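Local coordinates for protein ficolin-3 (Homo sapiens, PDB 2J5Z) that probably recognises sugars on microbial surfaces in innate immunity, binding galactose through its calcium-containing fibrinogen-like domain, at residues Phe83-Gly86 and Asn87-His91; Asn164-Cys167 and Ala168-Val171. All coordinates share one frame; numbering follows the deposited sequence.

Contact 1. Residues Phe83-Gly86 and Asn87-His91; sequences FWLG and NENLH
The indole of W84 meets the amide of N87 edge-on: N87 CG lies in the ring plane, while the amide itself stands 88° to that plane. W84 NE1 reaches N87 OD1 at 3.0 Å, but the N-H...O angle of 131° marks the hydrogen bond as weak. The same oxygen sits 3.1 Å from W84 CZ2, so it faces the NE1-CZ2 margin of the ring rather than the N-H alone. With CG anti to the backbone N (chi1 176°), W84 carries its ring to the start of helix 87-94. There L90, crossing the indole at about a right angle, sets CD1 3.9 Å from W84 CZ2 in an apolar contact.

L85 and N89 also cross at about a right angle, with L85 CG 4.2 Å from N89 CB. N89 ND2 donates to L85 O over 3.0 Å; the acceptor lies in the amide plane, yet the donor stands above the carbonyl plane. The other end of this amide, OD1, accepts from R37, so both its polar atoms are engaged. Between these pairs, G86 occupies the N-cap position, and L90 N bonds to G86 O at 3.0 Å to close the first helical turn. The backbone conformation of G86 would press a side chain against the preceding carbonyl O, which accounts for a glycine here.

This junction joins the short strand 83-84 of the fibrinogen-like domain to helix 87-94. Its chemistry implies a turn where N89 satisfies the buried L85 O and, bonded at both ends, has its amide rotation fixed, while N87 adds only a weak bond to a W84 NE1 that has another partner as well.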
loop_
_atom_site.group_PDB
_atom_site.type_symbol
_atom_site.label_atom_id
_atom_site.label_comp_id
_atom_site.label_asym_id
_atom_site.label_seq_id
_atom_site.Cartn_x
_atom_site.Cartn_y
_atom_site.Cartn_z
ATOM N N PHE A 83 -7.491 0.003 10.164
ATOM C CA PHE A 83 -8.386 1.158 10.134
ATOM C C PHE A 83 -9.807 0.843 10.583
ATOM O O PHE A 83 -10.204 -0.324 10.680
ATOM C CB PHE A 83 -8.452 1.754 8.720
ATOM C CG PHE A 83 -8.946 0.789 7.688
ATOM C CD1 PHE A 83 -10.308 0.633 7.460
ATOM C CD2 PHE A 83 -8.045 0.034 6.940
ATOM C CE1 PHE A 83 -10.757 -0.261 6.512
ATOM C CE2 PHE A 83 -8.485 -0.848 5.987
ATOM C CZ PHE A 83 -9.835 -1.014 5.772
ATOM N N TRP A 84 -10.546 1.914 10.873
ATOM C CA TRP A 84 -12.001 1.878 11.046
ATOM C C TRP A 84 -12.556 2.924 10.076
ATOM O O TRP A 84 -12.186 4.097 10.150
ATOM C CB TRP A 84 -12.367 2.236 12.495
ATOM C CG TRP A 84 -13.846 2.321 12.732
ATOM C CD1 TRP A 84 -14.616 3.455 12.769
ATOM C CD2 TRP A 84 -14.734 1.220 12.951
ATOM N NE1 TRP A 84 -15.936 3.118 13.011
ATOM C CE2 TRP A 84 -16.029 1.753 13.136
ATOM C CE3 TRP A 84 -14.554 -0.166 13.034
ATOM C CZ2 TRP A 84 -17.148 0.943 13.380
ATOM C CZ3 TRP A 84 -15.667 -0.973 13.282
ATOM C CH2 TRP A 84 -16.940 -0.417 13.451
ATOM N N LEU A 85 -13.448 2.528 9.168
ATOM C CA LEU A 85 -13.872 3.422 8.089
ATOM C C LEU A 85 -14.608 4.662 8.607
ATOM O O LEU A 85 -14.525 5.738 8.005
ATOM C CB LEU A 85 -14.787 2.674 7.109
ATOM C CG LEU A 85 -15.204 3.439 5.855
ATOM C CD1 LEU A 85 -14.009 3.773 4.968
ATOM C CD2 LEU A 85 -16.229 2.588 5.077
ATOM N N GLY A 86 -15.328 4.492 9.716
ATOM C CA GLY A 86 -16.083 5.581 10.339
ATOM C C GLY A 86 -17.578 5.329 10.407
ATOM O O GLY A 86 -18.194 4.915 9.435
ATOM N N ASN A 87 -18.166 5.599 11.564
ATOM C CA ASN A 87 -19.582 5.318 11.768
ATOM C C ASN A 87 -20.495 6.136 10.873
ATOM O O ASN A 87 -21.502 5.626 10.371
ATOM C CB ASN A 87 -19.952 5.536 13.234
ATOM C CG ASN A 87 -19.314 4.519 14.153
ATOM O OD1 ASN A 87 -18.866 3.463 13.713
ATOM N ND2 ASN A 87 -19.268 4.835 15.437
ATOM N N GLU A 88 -20.155 7.411 10.658
ATOM C CA GLU A 88 -20.983 8.226 9.776
ATOM C C GLU A 88 -20.975 7.709 8.328
ATOM O O GLU A 88 -22.022 7.647 7.682
ATOM C CB GLU A 88 -20.607 9.711 9.870
ATOM C CG GLU A 88 -21.468 10.617 9.017
ATOM C CD GLU A 88 -22.947 10.672 9.455
ATOM O OE1 GLU A 88 -23.259 10.339 10.629
ATOM O OE2 GLU A 88 -23.786 11.090 8.615
ATOM N N ASN A 89 -19.805 7.300 7.842
ATOM C CA ASN A 89 -19.681 6.649 6.533
ATOM C C ASN A 89 -20.545 5.383 6.472
ATOM O O ASN A 89 -21.316 5.168 5.518
ATOM C CB ASN A 89 -18.203 6.324 6.255
ATOM C CG ASN A 89 -17.396 7.560 5.927
ATOM O OD1 ASN A 89 -17.906 8.483 5.289
ATOM N ND2 ASN A 89 -16.129 7.586 6.351
ATOM N N LEU A 90 -20.443 4.560 7.510
ATOM C CA LEU A 90 -21.215 3.313 7.575
ATOM C C LEU A 90 -22.718 3.573 7.618
ATOM O O LEU A 90 -23.501 2.905 6.929
ATOM C CB LEU A 90 -20.783 2.463 8.778
ATOM C CG LEU A 90 -19.412 1.782 8.620
ATOM C CD1 LEU A 90 -18.866 1.241 9.939
ATOM C CD2 LEU A 90 -19.458 0.654 7.572
ATOM N N HIS A 91 -23.138 4.560 8.410
ATOM C CA HIS A 91 -24.548 4.932 8.368
ATOM C C HIS A 91 -24.995 5.370 6.969
ATOM O O HIS A 91 -26.058 4.955 6.478
ATOM C CB HIS A 91 -24.837 6.069 9.362
ATOM C CG HIS A 91 -26.236 6.584 9.258
ATOM N ND1 HIS A 91 -26.546 7.825 8.739
ATOM C CD2 HIS A 91 -27.417 5.996 9.561
ATOM C CE1 HIS A 91 -27.859 7.987 8.749
ATOM N NE2 HIS A 91 -28.411 6.893 9.243
#

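Contact 2. Residues Asn164-Cys167 and Ala168-Val171; sequences NSNC and AVIV. With CA (calcium ion), chain D.
N166 is the N-cap of helix 167-171, its side chain folding back onto V169 beside the calcium site of the fibrinogen-like domain. The capping hydrogen bond runs from V169 N to N166 OD1, 2.8 Å long and nearly straight at 167°, although the donor stands well above the plane of the side-chain carbonyl. An extended first torsion (chi1 180°) swings the amide alongside the helix start and lets its oxygen meet the N-H.

Backbone bonds continue the turn: I170 N donates to N166 O, and V171 N to C167 O. The first is almost linear (N-H...O 178°).

Van der Waals contacts accompany these bonds. V169 CG2 packs 3.5 Å from N166 CG, the two side chains crossing at about a right angle, and I170 CG1 lies 3.4 Å from S165 OG.

A disulfide and a backbone-to-carboxylate hydrogen bond tie the helix start to its surroundings: C167 SG forms the disulfide with C180, and C167 N donates to D161 OD2, on a residue that is itself a calcium ligand. Four residues on, the chain has reached the galactose pocket, where V171 touches the bound sugar. Thus one short stretch connects the metal loop to the pocket.

In coordination, the backbone rather than the hydroxyl of S165 serves the metal, alongside D159, D161, S163 and two waters; S165 O lies 2.3 Å from the calcium ion.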
loop_
_atom_site.group_PDB
_atom_site.type_symbol
_atom_site.label_atom_id
_atom_site.label_comp_id
_atom_site.label_asym_id
_atom_site.label_seq_id
_atom_site.Cartn_x
_atom_site.Cartn_y
_atom_site.Cartn_z
ATOM N N ASN A 164 -23.475 -0.452 34.635
ATOM C CA ASN A 164 -23.348 0.620 35.626
ATOM C C ASN A 164 -22.013 1.331 35.452
ATOM O O ASN A 164 -21.781 2.406 36.014
ATOM C CB ASN A 164 -23.478 0.065 37.053
ATOM N N SER A 165 -21.142 0.716 34.664
ATOM C CA SER A 165 -19.859 1.314 34.309
ATOM C C SER A 165 -19.802 1.701 32.825
ATOM O O SER A 165 -20.801 1.591 32.088
ATOM C CB SER A 165 -18.725 0.341 34.634
ATOM O OG SER A 165 -18.782 -0.822 33.821
ATOM N N ASN A 166 -18.625 2.172 32.414
ATOM C CA ASN A 166 -18.318 2.458 31.015
ATOM C C ASN A 166 -17.518 1.305 30.414
ATOM O O ASN A 166 -16.307 1.188 30.634
ATOM C CB ASN A 166 -17.542 3.781 30.903
ATOM C CG ASN A 166 -17.182 4.138 29.468
ATOM O OD1 ASN A 166 -16.800 3.274 28.678
ATOM N ND2 ASN A 166 -17.306 5.417 29.128
ATOM N N CYS A 167 -18.204 0.445 29.663
ATOM C CA CYS A 167 -17.582 -0.734 29.080
ATOM C C CYS A 167 -16.374 -0.413 28.213
ATOM O O CYS A 167 -15.430 -1.179 28.184
ATOM C CB CYS A 167 -18.576 -1.515 28.232
ATOM S SG CYS A 167 -19.763 -2.479 29.186
ATOM N N ALA A 168 -16.442 0.688 27.470
ATOM C CA ALA A 168 -15.323 1.085 26.611
ATOM C C ALA A 168 -14.082 1.323 27.468
ATOM O O ALA A 168 -12.996 0.863 27.139
ATOM C CB ALA A 168 -15.675 2.328 25.813
ATOM N N VAL A 169 -14.256 2.042 28.569
ATOM C CA VAL A 169 -13.157 2.250 29.514
ATOM C C VAL A 169 -12.781 0.901 30.106
ATOM O O VAL A 169 -11.638 0.462 30.010
ATOM C CB VAL A 169 -13.552 3.239 30.628
ATOM C CG1 VAL A 169 -12.523 3.229 31.755
ATOM C CG2 VAL A 169 -13.723 4.646 30.060
ATOM N N ILE A 170 -13.768 0.214 30.676
ATOM C CA ILE A 170 -13.518 -1.057 31.346
ATOM C C ILE A 170 -12.737 -2.043 30.494
ATOM O O ILE A 170 -11.767 -2.619 30.971
ATOM C CB ILE A 170 -14.829 -1.715 31.852
ATOM C CG1 ILE A 170 -15.457 -0.869 32.965
ATOM C CG2 ILE A 170 -14.566 -3.131 32.338
ATOM C CD1 ILE A 170 -14.539 -0.667 34.165
ATOM N N VAL A 171 -13.142 -2.236 29.233
ATOM C CA VAL A 171 -12.522 -3.261 28.391
ATOM C C VAL A 171 -11.571 -2.722 27.295
ATOM O O VAL A 171 -11.114 -3.480 26.441
ATOM C CB VAL A 171 -13.574 -4.213 27.753
ATOM C CG1 VAL A 171 -14.684 -4.519 28.760
ATOM C CG2 VAL A 171 -14.164 -3.612 26.487
HETATM CA CA CA D . -22.697 2.609 31.331
HETATM O O HOH W 1 -23.125 4.128 33.161
HETATM O O HOH W 2 -24.912 3.194 30.776
#

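How the contacts relate
Both contacts are helix starts in the same fibrinogen-like domain, yet they differ in place and chemistry. Contact 1 is core, its centre about 9 Å from the centre of the chain, and joins strand 83-84 to helix 87-94; contact 2, its centre about 19 Å from it, is partly buried, between a loop and helix 167-171. Their centres are about 22 Å apart and they do not touch, the nearest atoms being about 11 Å away. In contact 1 a glycine occupies the N-cap and an aromatic ring packs against leucine, whereas in contact 2 an asparagine side chain makes the capping bond itself. Only contact 2 holds a calcium ligand, a disulfide cysteine and a sugar-pocket residue.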